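Local atomic coordinates of kallikrein-10 (Homo sapiens, PDB entry 5LPE), a protein that is a secreted, zymogen-like serine protease of the kallikrein family that zinc ions inhibit and that has a tumour-suppressor role in breast and prostate cancer. Residues Q115-C120 / K222-I227; M171-L176 / P214-Q219. All coordinates share one frame; numbering follows the deposited sequence.

Contact 1. Residues Q115-C120 / K222-I227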
loop_
_atom_site.group_PDB
_atom_site.type_symbol
_atom_site.label_atom_id
_atom_site.label_comp_id
_atom_site.label_asym_id
_atom_site.label_seq_id
_atom_site.Cartn_x
_atom_site.Cartn_y
_atom_site.Cartn_z
ATOM N N GLN A 115 4.871 8.066 -8.209
ATOM C CA GLN A 115 3.934 9.069 -8.682
ATOM C C GLN A 115 2.539 8.766 -8.135
ATOM O O GLN A 115 2.065 7.635 -8.216
ATOM C CB GLN A 115 3.932 9.074 -10.211
ATOM C CG GLN A 115 3.095 10.172 -10.855
ATOM C CD GLN A 115 3.053 10.034 -12.355
ATOM O OE1 GLN A 115 3.042 11.031 -13.083
ATOM N NE2 GLN A 115 3.009 8.791 -12.834
ATOM N N LEU A 116 1.909 9.775 -7.534
ATOM C CA LEU A 116 0.538 9.701 -7.052
ATOM C C LEU A 116 -0.465 9.661 -8.211
ATOM O O LEU A 116 -0.164 10.098 -9.319
ATOM C CB LEU A 116 0.279 10.899 -6.149
ATOM C CG LEU A 116 1.016 10.875 -4.817
ATOM C CD1 LEU A 116 1.080 12.264 -4.217
ATOM C CD2 LEU A 116 0.362 9.850 -3.889
ATOM N N PRO A 117 -1.667 9.123 -7.987
ATOM C CA PRO A 117 -2.647 9.053 -9.083
ATOM C C PRO A 117 -3.096 10.446 -9.492
ATOM O O PRO A 117 -3.421 11.278 -8.644
ATOM C CB PRO A 117 -3.808 8.244 -8.480
ATOM C CG PRO A 117 -3.742 8.529 -7.057
ATOM C CD PRO A 117 -2.245 8.643 -6.722
ATOM N N TYR A 118 -3.084 10.697 -10.798
ATOM C CA TYR A 118 -3.686 11.869 -11.416
ATOM C C TYR A 118 -5.077 11.567 -11.972
ATOM O O TYR A 118 -5.682 12.427 -12.625
ATOM C CB TYR A 118 -2.761 12.429 -12.501
ATOM C CG TYR A 118 -2.385 11.443 -13.575
ATOM C CD1 TYR A 118 -1.325 10.567 -13.410
ATOM C CD2 TYR A 118 -3.093 11.390 -14.762
ATOM C CE1 TYR A 118 -0.987 9.679 -14.393
ATOM C CE2 TYR A 118 -2.762 10.499 -15.753
ATOM C CZ TYR A 118 -1.710 9.650 -15.566
ATOM O OH TYR A 118 -1.387 8.767 -16.571
ATOM N N ARG A 119 -5.606 10.381 -11.683
ATOM C CA ARG A 119 -6.710 9.750 -12.391
ATOM C C ARG A 119 -7.076 8.491 -11.610
ATOM O O ARG A 119 -6.236 7.928 -10.902
ATOM C CB ARG A 119 -6.244 9.407 -13.815
ATOM C CG ARG A 119 -7.255 9.058 -14.883
ATOM C CD ARG A 119 -6.491 8.513 -16.130
ATOM N NE ARG A 119 -5.723 7.296 -15.833
ATOM C CZ ARG A 119 -6.274 6.099 -15.620
ATOM N NH1 ARG A 119 -7.596 5.963 -15.667
ATOM N NH2 ARG A 119 -5.515 5.039 -15.353
ATOM N N CYS A 120 -8.313 8.033 -11.764
ATOM C CA CYS A 120 -8.777 6.828 -11.085
ATOM C C CYS A 120 -8.705 5.644 -12.038
ATOM O O CYS A 120 -9.035 5.760 -13.222
ATOM C CB CYS A 120 -10.210 6.976 -10.566
ATOM S SG CYS A 120 -10.475 8.160 -9.228
ATOM N N LYS A 222 -9.139 9.252 -4.661
ATOM C CA LYS A 222 -10.153 9.989 -3.917
ATOM C C LYS A 222 -9.587 10.776 -2.747
ATOM O O LYS A 222 -10.330 11.542 -2.126
ATOM C CB LYS A 222 -11.224 9.033 -3.371
ATOM C CG LYS A 222 -11.733 7.993 -4.369
ATOM C CD LYS A 222 -12.307 8.657 -5.602
ATOM C CE LYS A 222 -13.406 7.824 -6.208
ATOM N NZ LYS A 222 -13.939 8.548 -7.390
ATOM N N TYR A 223 -8.333 10.539 -2.378
ATOM C CA TYR A 223 -7.704 11.163 -1.221
ATOM C C TYR A 223 -6.680 12.245 -1.568
ATOM O O TYR A 223 -5.991 12.740 -0.671
ATOM C CB TYR A 223 -7.113 10.069 -0.324
ATOM C CG TYR A 223 -8.230 9.261 0.318
ATOM C CD1 TYR A 223 -8.804 8.188 -0.342
ATOM C CD2 TYR A 223 -8.757 9.617 1.558
ATOM C CE1 TYR A 223 -9.835 7.469 0.218
ATOM C CE2 TYR A 223 -9.808 8.886 2.139
ATOM C CZ TYR A 223 -10.334 7.813 1.457
ATOM O OH TYR A 223 -11.370 7.077 1.980
ATOM N N MET A 224 -6.539 12.605 -2.844
ATOM C CA MET A 224 -5.436 13.481 -3.249
ATOM C C MET A 224 -5.477 14.843 -2.552
ATOM O O MET A 224 -4.423 15.416 -2.242
ATOM C CB MET A 224 -5.436 13.657 -4.765
ATOM C CG MET A 224 -5.042 12.391 -5.485
ATOM S SD MET A 224 -3.606 11.738 -4.661
ATOM C CE MET A 224 -2.375 12.954 -5.160
ATOM N N SER A 225 -6.675 15.384 -2.308
ATOM C CA SER A 225 -6.774 16.661 -1.610
ATOM C C SER A 225 -6.052 16.608 -0.275
ATOM O O SER A 225 -5.222 17.470 0.031
ATOM C CB SER A 225 -8.239 17.048 -1.406
ATOM O OG SER A 225 -8.852 17.388 -2.640
ATOM N N TRP A 226 -6.359 15.592 0.533
ATOM C CA TRP A 226 -5.736 15.453 1.846
ATOM C C TRP A 226 -4.252 15.126 1.724
ATOM O O TRP A 226 -3.432 15.738 2.407
ATOM C CB TRP A 226 -6.473 14.383 2.661
ATOM C CG TRP A 226 -5.833 14.048 3.963
ATOM C CD1 TRP A 226 -5.836 14.807 5.097
ATOM C CD2 TRP A 226 -5.109 12.852 4.283
ATOM N NE1 TRP A 226 -5.152 14.165 6.100
ATOM C CE2 TRP A 226 -4.694 12.962 5.627
ATOM C CE3 TRP A 226 -4.763 11.710 3.565
ATOM C CZ2 TRP A 226 -3.945 11.973 6.261
ATOM C CZ3 TRP A 226 -4.027 10.726 4.206
ATOM C CH2 TRP A 226 -3.624 10.869 5.536
ATOM N N ILE A 227 -3.883 14.183 0.845
ATOM C CA ILE A 227 -2.493 13.716 0.784
ATOM C C ILE A 227 -1.555 14.855 0.408
ATOM O O ILE A 227 -0.472 15.006 0.980
ATOM C CB ILE A 227 -2.353 12.537 -0.194
ATOM C CG1 ILE A 227 -3.094 11.323 0.327
ATOM C CG2 ILE A 227 -0.877 12.179 -0.398
ATOM C CD1 ILE A 227 -2.844 10.096 -0.496
#
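Met224, in the first turn of the C-terminal helix of this trypsin-like fold, reaches across to the 115-120 segment of the connection between the two beta-barrels. Its methyl does most of the touching: CE lies 3.5 Å from Leu116 CB and 3.6 Å from Leu116 CD1, so it sits against the flank of the leucine, the two chains crossing obliquely. One bond back, the sulfur meets the proline ring, with Met224 SD 4.0 Å from Pro117 CD and equally far from Pro117 CG. The thioether gets there by bending twice: CG is anti to the carbonyl carbon, and chi2 (-46°) and chi3 (-71°) then fold the methyl round toward Leu116. An alanine here would remove CG, SD and CE and would probably cost the contact most of its apolar surface, since beside them only the long approach of Leu116 CD1 to Ile227 CG2, 4.3 Å, joins the helix to the leucine. No hydrogen bond crosses between the segments; what Met224 contributes is apolar contact. Farther out, Leu116 and Pro117 lie against Leu197 and Gln198 of strand 196-203, which back the connection. Tyr223 sits at the N-cap position; its O accepts Ile227 N at 3.0 Å, while its hydroxyl is hydrogen-bonded to His94 ND1. At the other end a disulfide from Cys120 to Cys221 staples the connection to the residue just before Lys222. The Lys222 chain, whose NZ pairs with a sulfate ion outside the two segments, bends at chi2 and brings Lys222 NZ to 3.9 Å from Cys120 SG.

Contact 2. Residues M171-L176 / P214-Q219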
loop_
_atom_site.group_PDB
_atom_site.type_symbol
_atom_site.label_atom_id
_atom_site.label_comp_id
_atom_site.label_asym_id
_atom_site.label_seq_id
_atom_site.Cartn_x
_atom_site.Cartn_y
_atom_site.Cartn_z
ATOM N N MET A 171 -13.121 2.571 -2.102
ATOM C CA MET A 171 -12.330 1.358 -2.173
ATOM C C MET A 171 -12.231 0.906 -3.611
ATOM O O MET A 171 -13.039 1.304 -4.451
ATOM C CB MET A 171 -12.972 0.273 -1.359
ATOM C CG MET A 171 -13.720 0.771 -0.124
ATOM S SD MET A 171 -12.714 0.650 1.377
ATOM C CE MET A 171 -11.804 2.186 1.462
ATOM N N ILE A 172 -11.177 0.141 -3.880
ATOM C CA ILE A 172 -11.084 -0.691 -5.061
ATOM C C ILE A 172 -10.784 -2.099 -4.578
ATOM O O ILE A 172 -9.974 -2.291 -3.667
ATOM C CB ILE A 172 -10.029 -0.155 -6.038
ATOM C CG1 ILE A 172 -8.766 0.149 -5.281
ATOM C CG2 ILE A 172 -10.513 1.163 -6.616
ATOM C CD1 ILE A 172 -7.644 0.533 -6.167
ATOM N N CYS A 173 -11.529 -3.062 -5.098
ATOM C CA CYS A 173 -11.279 -4.469 -4.861
ATOM C C CYS A 173 -10.428 -5.019 -5.986
ATOM O O CYS A 173 -10.765 -4.848 -7.159
ATOM C CB CYS A 173 -12.594 -5.224 -4.760
ATOM S SG CYS A 173 -13.257 -4.949 -3.131
ATOM N N ALA A 174 -9.320 -5.644 -5.636
ATOM C CA ALA A 174 -8.331 -6.085 -6.606
ATOM C C ALA A 174 -8.398 -7.600 -6.711
ATOM O O ALA A 174 -8.075 -8.304 -5.754
ATOM C CB ALA A 174 -6.945 -5.632 -6.184
ATOM N N GLY A 175 -8.861 -8.108 -7.851
ATOM C CA GLY A 175 -8.865 -9.544 -8.068
ATOM C C GLY A 175 -7.478 -10.056 -8.393
ATOM O O GLY A 175 -6.823 -9.563 -9.317
ATOM N N LEU A 176 -7.050 -11.083 -7.673
ATOM C CA LEU A 176 -5.775 -11.753 -7.886
ATOM C C LEU A 176 -6.010 -12.963 -8.763
ATOM O O LEU A 176 -7.040 -13.622 -8.646
ATOM C CB LEU A 176 -5.176 -12.204 -6.558
ATOM C CG LEU A 176 -3.683 -12.441 -6.403
ATOM C CD1 LEU A 176 -2.924 -11.197 -6.768
ATOM C CD2 LEU A 176 -3.411 -12.804 -4.952
ATOM N N PRO A 214 -11.207 -11.338 -3.493
ATOM C CA PRO A 214 -10.410 -10.133 -3.731
ATOM C C PRO A 214 -10.078 -9.388 -2.450
ATOM O O PRO A 214 -10.786 -9.462 -1.444
ATOM C CB PRO A 214 -11.329 -9.290 -4.619
ATOM C CG PRO A 214 -12.665 -9.596 -4.076
ATOM C CD PRO A 214 -12.624 -11.101 -3.822
ATOM N N ALA A 215 -8.984 -8.640 -2.508
ATOM C CA ALA A 215 -8.615 -7.797 -1.390
ATOM C C ALA A 215 -9.261 -6.432 -1.542
ATOM O O ALA A 215 -9.774 -6.073 -2.598
ATOM C CB ALA A 215 -7.096 -7.646 -1.293
ATOM N N VAL A 216 -9.142 -5.632 -0.493
ATOM C CA VAL A 216 -9.831 -4.358 -0.399
ATOM C C VAL A 216 -8.767 -3.299 -0.169
ATOM O O VAL A 216 -8.096 -3.294 0.872
ATOM C CB VAL A 216 -10.891 -4.348 0.710
ATOM C CG1 VAL A 216 -11.470 -2.941 0.887
ATOM C CG2 VAL A 216 -11.989 -5.328 0.382
ATOM N N TYR A 217 -8.606 -2.411 -1.148
ATOM C CA TYR A 217 -7.617 -1.349 -1.120
ATOM C C TYR A 217 -8.311 -0.004 -0.977
ATOM O O TYR A 217 -9.434 0.192 -1.462
ATOM C CB TYR A 217 -6.777 -1.349 -2.389
ATOM C CG TYR A 217 -5.832 -2.514 -2.512
ATOM C CD1 TYR A 217 -6.280 -3.764 -2.931
ATOM C CD2 TYR A 217 -4.474 -2.352 -2.254
ATOM C CE1 TYR A 217 -5.403 -4.828 -3.055
ATOM C CE2 TYR A 217 -3.577 -3.413 -2.380
ATOM C CZ TYR A 217 -4.046 -4.654 -2.781
ATOM O OH TYR A 217 -3.160 -5.722 -2.899
ATOM N N THR A 218 -7.644 0.924 -0.301
ATOM C CA THR A 218 -8.142 2.286 -0.270
ATOM C C THR A 218 -7.913 2.921 -1.637
ATOM O O THR A 218 -6.829 2.804 -2.205
ATOM C CB THR A 218 -7.452 3.091 0.829
ATOM O OG1 THR A 218 -7.596 2.409 2.081
ATOM C CG2 THR A 218 -8.090 4.485 0.943
ATOM N N GLN A 219 -8.930 3.578 -2.185
ATOM C CA GLN A 219 -8.793 4.157 -3.514
ATOM C C GLN A 219 -8.114 5.515 -3.365
ATOM O O GLN A 219 -8.710 6.461 -2.850
ATOM C CB GLN A 219 -10.169 4.278 -4.155
ATOM C CG GLN A 219 -10.193 4.620 -5.609
ATOM C CD GLN A 219 -11.606 4.654 -6.127
ATOM O OE1 GLN A 219 -12.555 4.773 -5.355
ATOM N NE2 GLN A 219 -11.754 4.550 -7.435
#
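Two reciprocal backbone bonds between Ile172 and Tyr217 are the core of this antiparallel strand pair: Tyr217 N gives to Ile172 O at 2.9 Å, and Ile172 N to Tyr217 O at 3.0 Å. The first arrives nearly along the C=O axis (165° at the oxygen); in the second the donor stands above the carbonyl plane. The next hydrogen-bonded pair is less even. Ala174 N reaches Ala215 O at 3.1 Å, again from above the plane, whereas the return bond from Ala215 N to Ala174 O is weak at 3.4 Å. Between these pairs Cys173 faces Val216 in a non-hydrogen-bonded position, and Cys173 CA leans its C-H on Ala215 O.

Strands 171-176 and 215-219 are neighbours in the second six-stranded barrel of the chymotrypsin fold. On the face of Ile172, Ala174 and Tyr217, the last folds back along the sheet: with CG anti to the carbonyl carbon (chi1 -70°), its CE1 comes 3.6 Å from Ala174 CB, and Ile172 O lies at the ring edge. Ile172 holds CG1 in the crowded position between N and carbonyl carbon (chi1 48°); this rotamer puts Ile172 CG1 next to Tyr217 CB and Ile172 CG2 3.6 Å from Gln219 CG. Leu191 and Ile151 from other strands pack here too, consistent with the barrel interior. The reverse face carries Cys173 SG, 3.8 Å from Val216 CG2 and disulfide-bonded to Cys159, with Met171 SD against Val216 CG1. Thus the buried backbone pairs with the partner strand and with the outer neighbours of both strands, while the side-chain contacts between the two are mainly those of hydrocarbon and sulfur.

Overall arrangement
Strand 215-219 of contact 2 runs on through Cys221 into the helix start of contact 1, so the two meet although their centres are about 16 Å apart. The closest touch is Tyr223 CE1 against Thr218 CG2, 3.5 Å. Contact 1 ties the C-terminal helix to the connection between the barrels, while contact 2 lies within the second barrel. Contact 2 is the nearer to the catalytic apparatus: the side chain of Thr218 is about 3 Å from that of Asp95, a charge-relay residue by similarity. The Thr218 side chain is about 7 Å from the zinc ion bound by His44, Asp92 and Asp95. In contact 1 the Ile227 side chain stays about 12 Å from that of Asp95.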